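Local coordinates for protein UDP-D-quinovosamine 4-dehydrogenase (Vibrio fischeri, PDB 3NKL) that probably acts as an oxidoreductase and lyase on a UDP-linked amino sugar, this chain being its Rossmann-like domain from a longer, membrane-anchored polysaccharide synthase-family protein, at residues K5-Y10 with I66-L71; A20-Q25 with L109-L114; P31-D36 with T50-K55. All blocks are in the same frame, centred on the assembly; numbering follows the deposited sequence. Where two conformers were deposited one is given.

Contact 1 of 3, residues K5-Y10 with I66-L71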
ATOM      1  N   LYS B   5      24.404  -6.257   1.778  1.00 36.18           N
ATOM      2  CA  LYS B   5      23.611  -7.457   2.013  1.00 31.87           C
ATOM      3  C   LYS B   5      22.379  -7.503   1.106  1.00 28.73           C
ATOM      4  O   LYS B   5      21.588  -6.565   1.066  1.00 29.21           O
ATOM      5  CB  LYS B   5      23.190  -7.520   3.476  1.00 39.57           C
ATOM      6  CG  LYS B   5      23.007  -8.919   3.984  1.00 59.46           C
ATOM      7  CD  LYS B   5      23.473  -9.031   5.430  1.00 74.09           C
ATOM      8  CE  LYS B   5      22.526  -8.304   6.372  1.00 81.03           C
ATOM      9  NZ  LYS B   5      22.789  -8.636   7.803  1.00 82.72           N
ATOM     10  N   LYS B   6      22.210  -8.595   0.376  1.00 23.86           N
ATOM     11  CA  LYS B   6      21.094  -8.690  -0.559  1.00 23.71           C
ATOM     12  C   LYS B   6      19.783  -9.031   0.152  1.00 23.18           C
ATOM     13  O   LYS B   6      19.736  -9.923   0.997  1.00 24.81           O
ATOM     14  CB  LYS B   6      21.402  -9.722  -1.633  1.00 28.73           C
ATOM     15  CG  LYS B   6      22.591  -9.292  -2.527  1.00 30.66           C
ATOM     16  CD  LYS B   6      22.760 -10.246  -3.674  1.00 43.39           C
ATOM     17  CE  LYS B   6      24.098 -10.031  -4.370  1.00 53.77           C
ATOM     18  NZ  LYS B   6      24.490 -11.260  -5.126  1.00 63.44           N
ATOM     19  N   VAL B   7      18.722  -8.312  -0.179  1.00 20.94           N
ATOM     20  CA  VAL B   7      17.418  -8.593   0.442  1.00 16.96           C
ATOM     21  C   VAL B   7      16.312  -8.605  -0.591  1.00 21.80           C
ATOM     22  O   VAL B   7      16.462  -8.048  -1.680  1.00 26.08           O
ATOM     23  CB  VAL B   7      17.011  -7.501   1.450  1.00 20.96           C
ATOM     24  CG1 VAL B   7      18.087  -7.304   2.519  1.00 20.29           C
ATOM     25  CG2 VAL B   7      16.751  -6.205   0.720  1.00 20.12           C
ATOM     26  N   LEU B   8      15.183  -9.216  -0.237  1.00 17.84           N
ATOM     27  CA  LEU B   8      13.944  -8.956  -0.937  1.00 19.72           C
ATOM     28  C   LEU B   8      13.112  -8.010  -0.086  1.00 24.52           C
ATOM     29  O   LEU B   8      13.186  -8.042   1.153  1.00 18.40           O
ATOM     30  CB  LEU B   8      13.128 -10.233  -1.150  1.00 16.42           C
ATOM     31  CG  LEU B   8      13.799 -11.384  -1.904  1.00 26.46           C
ATOM     32  CD1 LEU B   8      12.889 -12.600  -1.874  1.00 21.07           C
ATOM     33  CD2 LEU B   8      14.083 -10.954  -3.340  1.00 25.23           C
ATOM     34  N   ILE B   9      12.308  -7.188  -0.750  1.00 16.34           N
ATOM     35  CA  ILE B   9      11.344  -6.339  -0.038  1.00 14.28           C
ATOM     36  C   ILE B   9       9.957  -6.872  -0.318  1.00 19.22           C
ATOM     37  O   ILE B   9       9.543  -6.978  -1.477  1.00 20.91           O
ATOM     38  CB  ILE B   9      11.414  -4.875  -0.498  1.00 16.88           C
ATOM     39  CG1 ILE B   9      12.777  -4.278  -0.123  1.00 19.60           C
ATOM     40  CG2 ILE B   9      10.220  -4.060   0.080  1.00 14.34           C
ATOM     41  CD1 ILE B   9      12.978  -2.859  -0.613  1.00 20.79           C
ATOM     42  N   TYR B  10       9.248  -7.245   0.748  1.00 13.37           N
ATOM     43  CA  TYR B  10       7.892  -7.740   0.613  1.00 14.74           C
ATOM     44  C   TYR B  10       6.989  -6.513   0.693  1.00 15.26           C
ATOM     45  O   TYR B  10       6.903  -5.882   1.737  1.00 17.88           O
ATOM     46  CB  TYR B  10       7.572  -8.708   1.759  1.00 17.93           C
ATOM     47  CG  TYR B  10       6.537  -9.761   1.442  1.00 16.66           C
ATOM     48  CD1 TYR B  10       5.213  -9.416   1.164  1.00 22.43           C
ATOM     49  CD2 TYR B  10       6.882 -11.110   1.421  1.00 17.10           C
ATOM     50  CE1 TYR B  10       4.264 -10.382   0.877  1.00 24.87           C
ATOM     51  CE2 TYR B  10       5.932 -12.086   1.141  1.00 19.94           C
ATOM     52  CZ  TYR B  10       4.642 -11.718   0.860  1.00 25.15           C
ATOM     53  OH  TYR B  10       3.725 -12.701   0.587  1.00 25.76           O
ATOM     54  N   ILE B  66      19.799 -15.019  -0.549  1.00 22.92           N
ATOM     55  CA  ILE B  66      19.189 -14.018   0.323  1.00 20.93           C
ATOM     56  C   ILE B  66      18.930 -14.607   1.713  1.00 24.20           C
ATOM     57  O   ILE B  66      18.338 -15.666   1.835  1.00 27.17           O
ATOM     58  CB  ILE B  66      17.880 -13.480  -0.304  1.00 23.12           C
ATOM     59  CG1 ILE B  66      18.224 -12.500  -1.439  1.00 23.05           C
ATOM     60  CG2 ILE B  66      17.017 -12.776   0.765  1.00 21.09           C
ATOM     61  CD1 ILE B  66      17.207 -12.427  -2.517  1.00 27.38           C
ATOM     62  N   SER B  67      19.376 -13.938   2.770  1.00 21.06           N
ATOM     63  CA  SER B  67      19.096 -14.467   4.097  1.00 27.08           C
ATOM     64  C   SER B  67      18.304 -13.490   4.952  1.00 21.20           C
ATOM     65  O   SER B  67      18.147 -13.711   6.135  1.00 19.22           O
ATOM     66  CB  SER B  67      20.390 -14.865   4.817  1.00 31.40           C
ATOM     67  OG  SER B  67      21.242 -13.756   4.948  1.00 39.57           O
ATOM     68  N   THR B  68      17.826 -12.413   4.340  1.00 15.44           N
ATOM     69  CA  THR B  68      17.052 -11.383   5.049  1.00 16.99           C
ATOM     70  C   THR B  68      15.960 -10.859   4.131  1.00 19.89           C
ATOM     71  O   THR B  68      16.230 -10.530   2.975  1.00 17.31           O
ATOM     72  CB  THR B  68      17.954 -10.205   5.478  1.00 19.40           C
ATOM     73  OG1 THR B  68      18.918 -10.668   6.423  1.00 26.28           O
ATOM     74  CG2 THR B  68      17.149  -9.097   6.117  1.00 23.64           C
ATOM     75  N   VAL B  69      14.727 -10.788   4.644  1.00 14.63           N
ATOM     76  CA  VAL B  69      13.618 -10.232   3.889  1.00 15.94           C
ATOM     77  C   VAL B  69      13.016  -9.096   4.705  1.00 18.43           C
ATOM     78  O   VAL B  69      12.833  -9.224   5.916  1.00 18.71           O
ATOM     79  CB  VAL B  69      12.569 -11.322   3.534  1.00 14.95           C
ATOM     80  CG1 VAL B  69      11.283 -10.690   2.966  1.00 12.96           C
ATOM     81  CG2 VAL B  69      13.186 -12.341   2.543  1.00 18.07           C
ATOM     82  N   LEU B  70      12.764  -7.968   4.051  1.00 11.82           N
ATOM     83  CA  LEU B  70      12.239  -6.782   4.721  1.00 15.67           C
ATOM     84  C   LEU B  70      10.761  -6.595   4.397  1.00 16.56           C
ATOM     85  O   LEU B  70      10.373  -6.582   3.230  1.00 20.71           O
ATOM     86  CB  LEU B  70      13.015  -5.546   4.262  1.00 14.83           C
ATOM     87  CG  LEU B  70      14.546  -5.624   4.327  1.00 20.75           C
ATOM     88  CD1 LEU B  70      15.114  -4.261   3.928  1.00 19.75           C
ATOM     89  CD2 LEU B  70      15.006  -6.017   5.708  1.00 18.52           C
ATOM     90  N   LEU B  71       9.938  -6.415   5.419  1.00 16.98           N
ATOM     91  CA  LEU B  71       8.498  -6.245   5.204  1.00 15.52           C
ATOM     92  C   LEU B  71       8.147  -4.771   5.098  1.00 20.22           C
ATOM     93  O   LEU B  71       8.459  -3.992   5.995  1.00 16.49           O
ATOM     94  CB  LEU B  71       7.701  -6.849   6.351  1.00 10.24           C
ATOM     95  CG  LEU B  71       7.917  -8.345   6.599  1.00 19.73           C
ATOM     96  CD1 LEU B  71       7.004  -8.803   7.712  1.00 17.59           C
ATOM     97  CD2 LEU B  71       7.643  -9.148   5.342  1.00 18.43           C
TER
HETATM   98  O   HOH W   1      20.941 -11.631   2.541  1.00 23.80           O
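Leu-8 and Tyr-10 of strand 5-10 both bond to the backbone of Leu-70, through its N and its O, joining two parallel central strands of a Rossmann-like sheet. Leu-70 N donates to Leu-8 O at 2.9 Å. Leu-70 O accepts from Tyr-10 N at 2.8 Å. Both polar backbone atoms of Leu-70 are thus satisfied by strand 5-10. Val-69 CA and Ile-9 CA add CH···O contacts to Leu-8 O and Leu-70 O. At the other end the pairing gives way to a water. It donates to Lys-6 O at 2.6 Å and accepts from Ser-67 N at 2.8 Å. Leu-8 N is buried and has no partner in the model; Thr-68 O is 3.6 Å away from it. The Tyr-10 ring leads away from strand 68-71, and its OH is satisfied by Asp-37. Thr-68 OG1 has a weak hydrogen bond to Glu-94. On the face with Ile-9 and Val-7, Leu-70 packs toward helix 14-25. On the other face Leu-71 CD2 lies beside Tyr-10 CB. There too the Leu-8 and Ile-66 side chains cross at about a right angle, with Ile-66 CD1 3.6 Å from Leu-8 CD2.

Contact 2 of 3, residues A20-Q25 with L109-L114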
ATOM      1  N   ALA B  20      12.883   0.987  -0.684  1.00 21.81           N
ATOM      2  CA  ALA B  20      13.928   0.589  -1.621  1.00 30.92           C
ATOM      3  C   ALA B  20      14.856   1.774  -1.923  1.00 33.04           C
ATOM      4  O   ALA B  20      16.045   1.587  -2.123  1.00 33.22           O
ATOM      5  CB  ALA B  20      13.337   0.005  -2.898  1.00 27.20           C
ATOM      6  N   ASN B  21      14.315   2.993  -1.937  1.00 33.36           N
ATOM      7  CA  ASN B  21      15.158   4.191  -2.113  1.00 35.52           C
ATOM      8  C   ASN B  21      16.004   4.499  -0.890  1.00 36.19           C
ATOM      9  O   ASN B  21      17.171   4.862  -1.011  1.00 46.23           O
ATOM     10  CB  ASN B  21      14.311   5.419  -2.439  1.00 45.27           C
ATOM     11  CG  ASN B  21      13.740   5.377  -3.828  1.00 42.33           C
ATOM     12  OD1 ASN B  21      12.812   6.119  -4.149  1.00 53.19           O
ATOM     13  ND2 ASN B  21      14.289   4.512  -4.667  1.00 45.79           N
HETATM   14  N   MSE B  22      15.392   4.400   0.284  0.65 35.51           N
HETATM   15  CA  MSE B  22      16.111   4.488   1.542  0.65 36.44           C
HETATM   16  C   MSE B  22      17.342   3.596   1.411  0.65 40.59           C
HETATM   17  O   MSE B  22      18.482   4.058   1.513  0.65 44.23           O
HETATM   18  CB  MSE B  22      15.231   3.964   2.677  0.65 33.53           C
HETATM   19  CG  MSE B  22      15.417   4.642   4.026  0.65 13.89           C
HETATM   20 SE   MSE B  22      14.267   6.196   4.098  0.65 83.83          SE
HETATM   21  CE  MSE B  22      12.579   5.313   3.686  0.65 70.05           C
ATOM     22  N   LEU B  23      17.098   2.313   1.152  1.00 31.79           N
ATOM     23  CA  LEU B  23      18.178   1.301   1.073  1.00 30.08           C
ATOM     24  C   LEU B  23      19.181   1.536  -0.059  1.00 43.81           C
ATOM     25  O   LEU B  23      20.398   1.488   0.151  1.00 45.72           O
ATOM     26  CB  LEU B  23      17.579  -0.094   0.881  1.00 26.43           C
ATOM     27  CG  LEU B  23      16.497  -0.522   1.874  1.00 26.11           C
ATOM     28  CD1 LEU B  23      16.136  -1.968   1.653  1.00 28.92           C
ATOM     29  CD2 LEU B  23      16.949  -0.313   3.316  1.00 29.08           C
ATOM     30  N   ARG B  24      18.665   1.727  -1.271  1.00 52.78           N
ATOM     31  CA  ARG B  24      19.511   1.750  -2.460  1.00 58.70           C
ATOM     32  C   ARG B  24      20.508   2.888  -2.415  1.00 61.86           C
ATOM     33  O   ARG B  24      21.618   2.769  -2.932  1.00 71.77           O
ATOM     34  CB  ARG B  24      18.677   1.842  -3.733  1.00 59.94           C
ATOM     35  CG  ARG B  24      18.879   0.678  -4.673  1.00 63.86           C
ATOM     36  CD  ARG B  24      18.583   1.102  -6.087  1.00 77.91           C
ATOM     37  NE  ARG B  24      17.312   1.806  -6.148  1.00 90.46           N
ATOM     38  CZ  ARG B  24      16.138   1.198  -6.089  1.00 91.56           C
ATOM     39  NH1 ARG B  24      15.016   1.898  -6.149  1.00 95.86           N
ATOM     40  NH2 ARG B  24      16.092  -0.120  -5.970  1.00 87.93           N
ATOM     41  N   GLN B  25      20.111   3.989  -1.793  1.00 61.79           N
ATOM     42  CA  GLN B  25      21.008   5.117  -1.601  1.00 73.54           C
ATOM     43  C   GLN B  25      22.004   4.768  -0.505  1.00 68.57           C
ATOM     44  O   GLN B  25      23.112   5.300  -0.464  1.00 68.49           O
ATOM     45  CB  GLN B  25      20.228   6.376  -1.205  1.00 83.90           C
ATOM     46  CG  GLN B  25      19.848   6.439   0.278  1.00 89.50           C
ATOM     47  CD  GLN B  25      19.042   7.679   0.630  1.00 97.70           C
ATOM     48  OE1 GLN B  25      19.064   8.672  -0.095  1.00104.28           O
ATOM     49  NE2 GLN B  25      18.326   7.625   1.747  1.00 96.32           N
ATOM     50  N   LEU B 109       7.927   7.824  13.275  1.00 21.72           N
ATOM     51  CA  LEU B 109       9.012   6.898  12.955  1.00 23.80           C
ATOM     52  C   LEU B 109       9.274   6.962  11.450  1.00 26.14           C
ATOM     53  O   LEU B 109       8.363   7.207  10.673  1.00 28.38           O
ATOM     54  CB  LEU B 109       8.648   5.471  13.370  1.00 18.94           C
ATOM     55  CG  LEU B 109       8.368   5.191  14.847  1.00 24.20           C
ATOM     56  CD1 LEU B 109       8.098   3.704  15.049  1.00 20.09           C
ATOM     57  CD2 LEU B 109       9.566   5.631  15.739  1.00 22.45           C
ATOM     58  N   SER B 110      10.515   6.730  11.048  1.00 23.77           N
ATOM     59  CA  SER B 110      10.881   6.731   9.633  1.00 25.26           C
ATOM     60  C   SER B 110      10.683   5.345   9.025  1.00 29.19           C
ATOM     61  O   SER B 110      10.838   4.334   9.706  1.00 23.98           O
ATOM     62  CB  SER B 110      12.355   7.124   9.495  1.00 25.69           C
ATOM     63  OG  SER B 110      12.858   6.767   8.224  1.00 27.74           O
ATOM     64  N   ILE B 111      10.349   5.296   7.741  1.00 23.10           N
ATOM     65  CA  ILE B 111      10.232   4.027   7.027  1.00 22.95           C
ATOM     66  C   ILE B 111      11.542   3.235   7.081  1.00 24.40           C
ATOM     67  O   ILE B 111      11.548   2.003   7.016  1.00 23.16           O
ATOM     68  CB  ILE B 111       9.790   4.268   5.560  1.00 27.98           C
ATOM     69  CG1 ILE B 111       8.353   4.783   5.528  1.00 31.86           C
ATOM     70  CG2 ILE B 111       9.808   2.977   4.749  1.00 25.68           C
ATOM     71  CD1 ILE B 111       7.833   5.010   4.127  1.00 40.40           C
ATOM     72  N   GLY B 112      12.658   3.938   7.225  1.00 19.52           N
ATOM     73  CA  GLY B 112      13.944   3.258   7.239  1.00 21.78           C
ATOM     74  C   GLY B 112      14.258   2.550   8.549  1.00 23.09           C
ATOM     75  O   GLY B 112      15.255   1.859   8.630  1.00 23.21           O
ATOM     76  N   GLN B 113      13.445   2.741   9.592  1.00 20.33           N
ATOM     77  CA  GLN B 113      13.720   2.053  10.864  1.00 22.10           C
ATOM     78  C   GLN B 113      13.238   0.610  10.752  1.00 20.45           C
ATOM     79  O   GLN B 113      12.035   0.346  10.655  1.00 17.62           O
ATOM     80  CB  GLN B 113      13.037   2.761  12.042  1.00 24.46           C
ATOM     81  CG  GLN B 113      13.569   4.178  12.320  1.00 24.71           C
ATOM     82  CD  GLN B 113      12.884   4.840  13.516  1.00 22.24           C
ATOM     83  OE1 GLN B 113      12.216   5.865  13.377  1.00 22.94           O
ATOM     84  NE2 GLN B 113      13.073   4.262  14.702  1.00 26.01           N
ATOM     85  N   LEU B 114      14.171  -0.329  10.763  1.00 16.16           N
ATOM     86  CA  LEU B 114      13.838  -1.731  10.527  1.00 14.49           C
ATOM     87  C   LEU B 114      13.963  -2.506  11.826  1.00 20.17           C
ATOM     88  O   LEU B 114      15.034  -2.527  12.428  1.00 19.72           O
ATOM     89  CB  LEU B 114      14.820  -2.320   9.501  1.00 19.02           C
ATOM     90  CG  LEU B 114      14.690  -1.771   8.071  1.00 20.34           C
ATOM     91  CD1 LEU B 114      15.837  -2.271   7.210  1.00 27.63           C
ATOM     92  CD2 LEU B 114      13.332  -2.169   7.467  1.00 14.03           C
TER
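A type I beta turn from Ser-110 to Gln-113 packs against helix 14-25, the helix that follows the first strand of the Rossmann-like fold. Met-22, a selenomethionine, makes most of the contact. It was deposited in two conformers, and the one described here bends at chi2 (87°) and chi3 (55°). The bend at chi3 places CE against Ile-111, where it lies 3.5 Å from Ile-111 CB. Ile-111 CG2 is also near this methyl. The two side chains cross at about a right angle. Closer to the helix, Met-22 CG lies 3.8 Å from Gly-112 CA. In this conformer the chain passes close to the turn backbone at Gly-112, which has no side chain. The selenium itself stands 4.4 Å from Ser-110 OG, a loose approach.

The turn is held by its own bonds. Gln-113 N donates to Ser-110 O. Ser-110 OG accepts from Gly-112 N at 3.0 Å, which makes an ST turn. Gln-113 OE1 accepts from Ser-110 N at 3.0 Å, with the donor tilted 25° from the carbonyl plane. A second, looser meeting joins Leu-23 CD2 to Leu-114 CD1 at 4.5 Å. Both leucines also touch Leu-70 of strand 68-71, and Leu-114 reaches Phe-29 and Ile-98. This end of the contact therefore runs into the apolar layer between helix and sheet.

The two segments meet through carbon atoms, with selenium further off and without hydrogen bonds. Several polar groups of Ser-110, Gly-112 and Gln-113 bond within the turn, so its hold on the helix rests on van der Waals contact over a small area.

Contact 3 of 3, residues P31-D36 with T50-K55. With SO4 (sulfate ion), chain K.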
ATOM      1  N   PRO B  31      18.284  -4.015  -2.346  1.00 27.86           N
ATOM      2  CA  PRO B  31      17.063  -4.744  -2.686  1.00 25.43           C
ATOM      3  C   PRO B  31      17.214  -5.394  -4.061  1.00 32.46           C
ATOM      4  O   PRO B  31      17.452  -4.698  -5.041  1.00 33.48           O
ATOM      5  CB  PRO B  31      15.983  -3.645  -2.689  1.00 23.71           C
ATOM      6  CG  PRO B  31      16.715  -2.380  -2.937  1.00 27.77           C
ATOM      7  CD  PRO B  31      18.122  -2.550  -2.441  1.00 26.81           C
ATOM      8  N   ILE B  32      17.103  -6.717  -4.115  1.00 24.53           N
ATOM      9  CA  ILE B  32      17.248  -7.473  -5.357  1.00 27.54           C
ATOM     10  C   ILE B  32      15.973  -7.464  -6.186  1.00 33.88           C
ATOM     11  O   ILE B  32      16.012  -7.385  -7.417  1.00 28.24           O
ATOM     12  CB  ILE B  32      17.577  -8.945  -5.040  1.00 36.79           C
ATOM     13  CG1 ILE B  32      18.931  -9.036  -4.342  1.00 40.09           C
ATOM     14  CG2 ILE B  32      17.550  -9.788  -6.299  1.00 45.40           C
ATOM     15  CD1 ILE B  32      20.035  -8.377  -5.098  1.00 56.05           C
ATOM     16  N   ALA B  33      14.845  -7.563  -5.495  1.00 23.20           N
ATOM     17  CA  ALA B  33      13.533  -7.659  -6.134  1.00 26.11           C
ATOM     18  C   ALA B  33      12.494  -7.390  -5.073  1.00 24.36           C
ATOM     19  O   ALA B  33      12.819  -7.415  -3.873  1.00 21.90           O
ATOM     20  CB  ALA B  33      13.333  -9.053  -6.705  1.00 24.45           C
ATOM     21  N   PHE B  34      11.255  -7.140  -5.510  1.00 23.59           N
ATOM     22  CA  PHE B  34      10.110  -7.033  -4.626  1.00 20.23           C
ATOM     23  C   PHE B  34       9.298  -8.314  -4.672  1.00 23.24           C
ATOM     24  O   PHE B  34       9.256  -8.998  -5.690  1.00 23.95           O
ATOM     25  CB  PHE B  34       9.157  -5.907  -5.085  1.00 19.16           C
ATOM     26  CG  PHE B  34       9.712  -4.527  -4.923  1.00 24.69           C
ATOM     27  CD1 PHE B  34      10.292  -3.867  -5.996  1.00 32.34           C
ATOM     28  CD2 PHE B  34       9.634  -3.875  -3.699  1.00 23.63           C
ATOM     29  CE1 PHE B  34      10.783  -2.583  -5.846  1.00 37.84           C
ATOM     30  CE2 PHE B  34      10.128  -2.590  -3.540  1.00 23.69           C
ATOM     31  CZ  PHE B  34      10.696  -1.942  -4.609  1.00 30.97           C
ATOM     32  N   ILE B  35       8.627  -8.617  -3.571  1.00 19.92           N
ATOM     33  CA  ILE B  35       7.568  -9.610  -3.562  1.00 18.28           C
ATOM     34  C   ILE B  35       6.254  -8.861  -3.296  1.00 22.28           C
ATOM     35  O   ILE B  35       6.218  -7.962  -2.453  1.00 23.96           O
ATOM     36  CB  ILE B  35       7.789 -10.647  -2.454  1.00 18.03           C
ATOM     37  CG1 ILE B  35       9.121 -11.372  -2.667  1.00 19.90           C
ATOM     38  CG2 ILE B  35       6.647 -11.674  -2.431  1.00 20.90           C
ATOM     39  CD1 ILE B  35       9.095 -12.336  -3.850  1.00 25.98           C
ATOM     40  N   ASP B  36       5.194  -9.207  -4.020  1.00 21.90           N
ATOM     41  CA  ASP B  36       3.871  -8.599  -3.781  1.00 23.62           C
ATOM     42  C   ASP B  36       2.741  -9.594  -4.058  1.00 29.53           C
ATOM     43  O   ASP B  36       2.773 -10.307  -5.063  1.00 31.43           O
ATOM     44  CB  ASP B  36       3.688  -7.349  -4.643  1.00 21.26           C
ATOM     45  CG  ASP B  36       2.553  -6.444  -4.130  1.00 31.73           C
ATOM     46  OD1 ASP B  36       2.851  -5.397  -3.519  1.00 29.76           O
ATOM     47  OD2 ASP B  36       1.368  -6.788  -4.331  1.00 31.02           O
ATOM     48  N   THR B  50      12.431  -5.819 -10.481  1.00 36.06           N
ATOM     49  CA  THR B  50      11.165  -6.458 -10.815  1.00 36.46           C
ATOM     50  C   THR B  50      10.419  -7.014  -9.586  1.00 35.32           C
ATOM     51  O   THR B  50      11.014  -7.267  -8.526  1.00 33.54           O
ATOM     52  CB  THR B  50      11.265  -7.426 -12.042  1.00 45.88           C
ATOM     53  OG1 THR B  50      10.903  -8.761 -11.674  1.00 49.24           O
ATOM     54  CG2 THR B  50      12.652  -7.397 -12.650  1.00 42.37           C
ATOM     55  N   ILE B  51       9.106  -7.140  -9.742  1.00 26.72           N
ATOM     56  CA  ILE B  51       8.174  -7.529  -8.690  1.00 25.23           C
ATOM     57  C   ILE B  51       7.666  -8.932  -8.983  1.00 29.22           C
ATOM     58  O   ILE B  51       7.325  -9.230 -10.123  1.00 34.53           O
ATOM     59  CB  ILE B  51       6.947  -6.585  -8.675  1.00 24.54           C
ATOM     60  CG1 ILE B  51       7.358  -5.136  -8.434  1.00 29.75           C
ATOM     61  CG2 ILE B  51       5.958  -6.993  -7.602  1.00 22.53           C
ATOM     62  CD1 ILE B  51       6.200  -4.168  -8.581  1.00 36.22           C
ATOM     63  N   TYR B  52       7.613  -9.796  -7.972  1.00 24.65           N
ATOM     64  CA  TYR B  52       7.195 -11.180  -8.190  1.00 25.17           C
ATOM     65  C   TYR B  52       6.133 -11.603  -7.187  1.00 28.48           C
ATOM     66  O   TYR B  52       6.118 -11.133  -6.054  1.00 28.00           O
ATOM     67  CB  TYR B  52       8.375 -12.157  -8.061  1.00 24.18           C
ATOM     68  CG  TYR B  52       9.518 -11.913  -9.008  1.00 29.84           C
ATOM     69  CD1 TYR B  52       9.561 -12.539 -10.247  1.00 41.99           C
ATOM     70  CD2 TYR B  52      10.562 -11.065  -8.664  1.00 31.25           C
ATOM     71  CE1 TYR B  52      10.617 -12.327 -11.118  1.00 45.80           C
ATOM     72  CE2 TYR B  52      11.625 -10.851  -9.525  1.00 34.30           C
ATOM     73  CZ  TYR B  52      11.639 -11.482 -10.753  1.00 40.50           C
ATOM     74  OH  TYR B  52      12.675 -11.258 -11.617  1.00 44.36           O
ATOM     75  N   ARG B  53       5.270 -12.522  -7.606  1.00 28.50           N
ATOM     76  CA  ARG B  53       4.291 -13.116  -6.712  1.00 30.54           C
ATOM     77  C   ARG B  53       5.037 -13.987  -5.705  1.00 29.64           C
ATOM     78  O   ARG B  53       6.167 -14.442  -5.974  1.00 26.13           O
ATOM     79  CB  ARG B  53       3.289 -13.962  -7.509  1.00 35.96           C
ATOM     80  CG  ARG B  53       3.969 -15.101  -8.282  1.00 57.40           C
ATOM     81  CD  ARG B  53       3.157 -16.398  -8.256  1.00 68.92           C
ATOM     82  NE  ARG B  53       2.293 -16.570  -9.417  1.00 74.87           N
ATOM     83  CZ  ARG B  53       1.164 -17.275  -9.411  1.00 84.54           C
ATOM     84  NH1 ARG B  53       0.441 -17.380 -10.517  1.00 92.40           N
ATOM     85  NH2 ARG B  53       0.749 -17.868  -8.299  1.00 80.97           N
ATOM     86  N   PRO B  54       4.415 -14.230  -4.541  1.00 26.79           N
ATOM     87  CA  PRO B  54       5.111 -14.892  -3.429  1.00 28.76           C
ATOM     88  C   PRO B  54       5.546 -16.321  -3.754  1.00 31.00           C
ATOM     89  O   PRO B  54       6.381 -16.877  -3.052  1.00 28.56           O
ATOM     90  CB  PRO B  54       4.065 -14.915  -2.312  1.00 31.47           C
ATOM     91  CG  PRO B  54       3.058 -13.873  -2.684  1.00 31.81           C
ATOM     92  CD  PRO B  54       3.067 -13.756  -4.169  1.00 28.82           C
ATOM     93  N   LYS B  55       4.962 -16.921  -4.783  1.00 29.44           N
ATOM     94  CA  LYS B  55       5.381 -18.250  -5.210  1.00 29.23           C
ATOM     95  C   LYS B  55       6.857 -18.249  -5.595  1.00 33.77           C
ATOM     96  O   LYS B  55       7.526 -19.284  -5.550  1.00 37.34           O
ATOM     97  CB  LYS B  55       4.519 -18.721  -6.399  1.00 30.53           C
ATOM     98  CG  LYS B  55       5.034 -19.969  -7.114  1.00 45.21           C
ATOM     99  CD  LYS B  55       4.034 -20.403  -8.204  1.00 62.01           C
ATOM    100  CE  LYS B  55       4.548 -21.565  -9.061  1.00 69.22           C
ATOM    101  NZ  LYS B  55       3.596 -21.892 -10.178  1.00 69.70           N
TER
HETATM  102  S   SO4 K 144       1.101 -17.083  -4.844  1.00 68.90           S
HETATM  103  O1  SO4 K 144       2.181 -16.469  -5.605  1.00 42.16           O
HETATM  104  O2  SO4 K 144       0.175 -16.043  -4.371  1.00 71.87           O
HETATM  105  O3  SO4 K 144       0.381 -18.008  -5.724  1.00 76.15           O
HETATM  106  O4  SO4 K 144       1.639 -17.819  -3.697  1.00 73.04           O
HETATM  107  O   HOH W   2      14.655  -7.225  -9.865  1.00 45.22           O
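Phe-34 and Ile-51 pair in parallel register, as do Ile-35 and Tyr-52, at one side of the Rossmann-like sheet. Three backbone bonds join the strands: Phe-34 N to Thr-50 O, Tyr-52 N to Phe-34 O and Asp-36 N to Tyr-52 O. A water bridges Ile-32 O and Thr-50 N.

The Phe-34 side chain crosses that of Ile-51 obliquely, with Phe-34 CB 3.9 Å from Ile-51 CG1. Phe-34 CG stands anti to its carbonyl carbon (chi1 -69°), and beyond it ring atom Phe-34 CD1 comes 4.0 Å from the same Ile-51 CG1. The other branch, Ile-51 CG2, packs 3.7 Å from Asp-36 CB. On the opposite sheet face, the Tyr-52 ring presents its edge to Ala-33. CE2 of Tyr-52 is 3.8 Å from Ala-33 CB, which lies in the ring plane. Ile-35 CG2, anti to its backbone N, touches Pro-54 CA at 3.7 Å. Ile-35 CD1 is 3.9 Å from Tyr-52 O.

The Asp-36 carboxylate has one amide on each oxygen, Asp-38 N on OD2 and Ala-12 N on OD1, which probably fixes its rotation. Arg-53 NH2 makes a weak bond to a sulfate, probably from the crystallisation liquor, at O3, 2.6 Å away. Lys-55 N also approaches this ion, but the oxygen it meets is less surely placed.

Backbone bonds thus join the strands, while the contacts on both faces are apolar: Phe-34 with Ile-51 on one, Ala-33, Ile-35, Tyr-52 and Pro-54 on the other.

Contacts 1 and 3 belong to one sheet, their centres about 10 Å apart. Strands 5-10 and 29-35 are neighbours there. A probable hydrogen bond joins them, from Ile-35 N to Ile-9 O at 2.8 Å. Contact 2 lies over the face that carries Ile-9, Leu-70 and Phe-34, its centre about 13 Å from contact 1 and 17 Å from contact 3. Leu-23 CD1 reaches Leu-70 CD1 at 3.4 Å, and Ala-20 CB meets Phe-34 CZ at 3.7 Å. Helix 14-25 thus packs on strands from both sheet contacts. Between strand 5-10 and this helix runs a glycine-rich loop resembling a Rossmann dinucleotide-binding motif. Ile-9 and Asp-36 touch it, but no nucleotide site is established here.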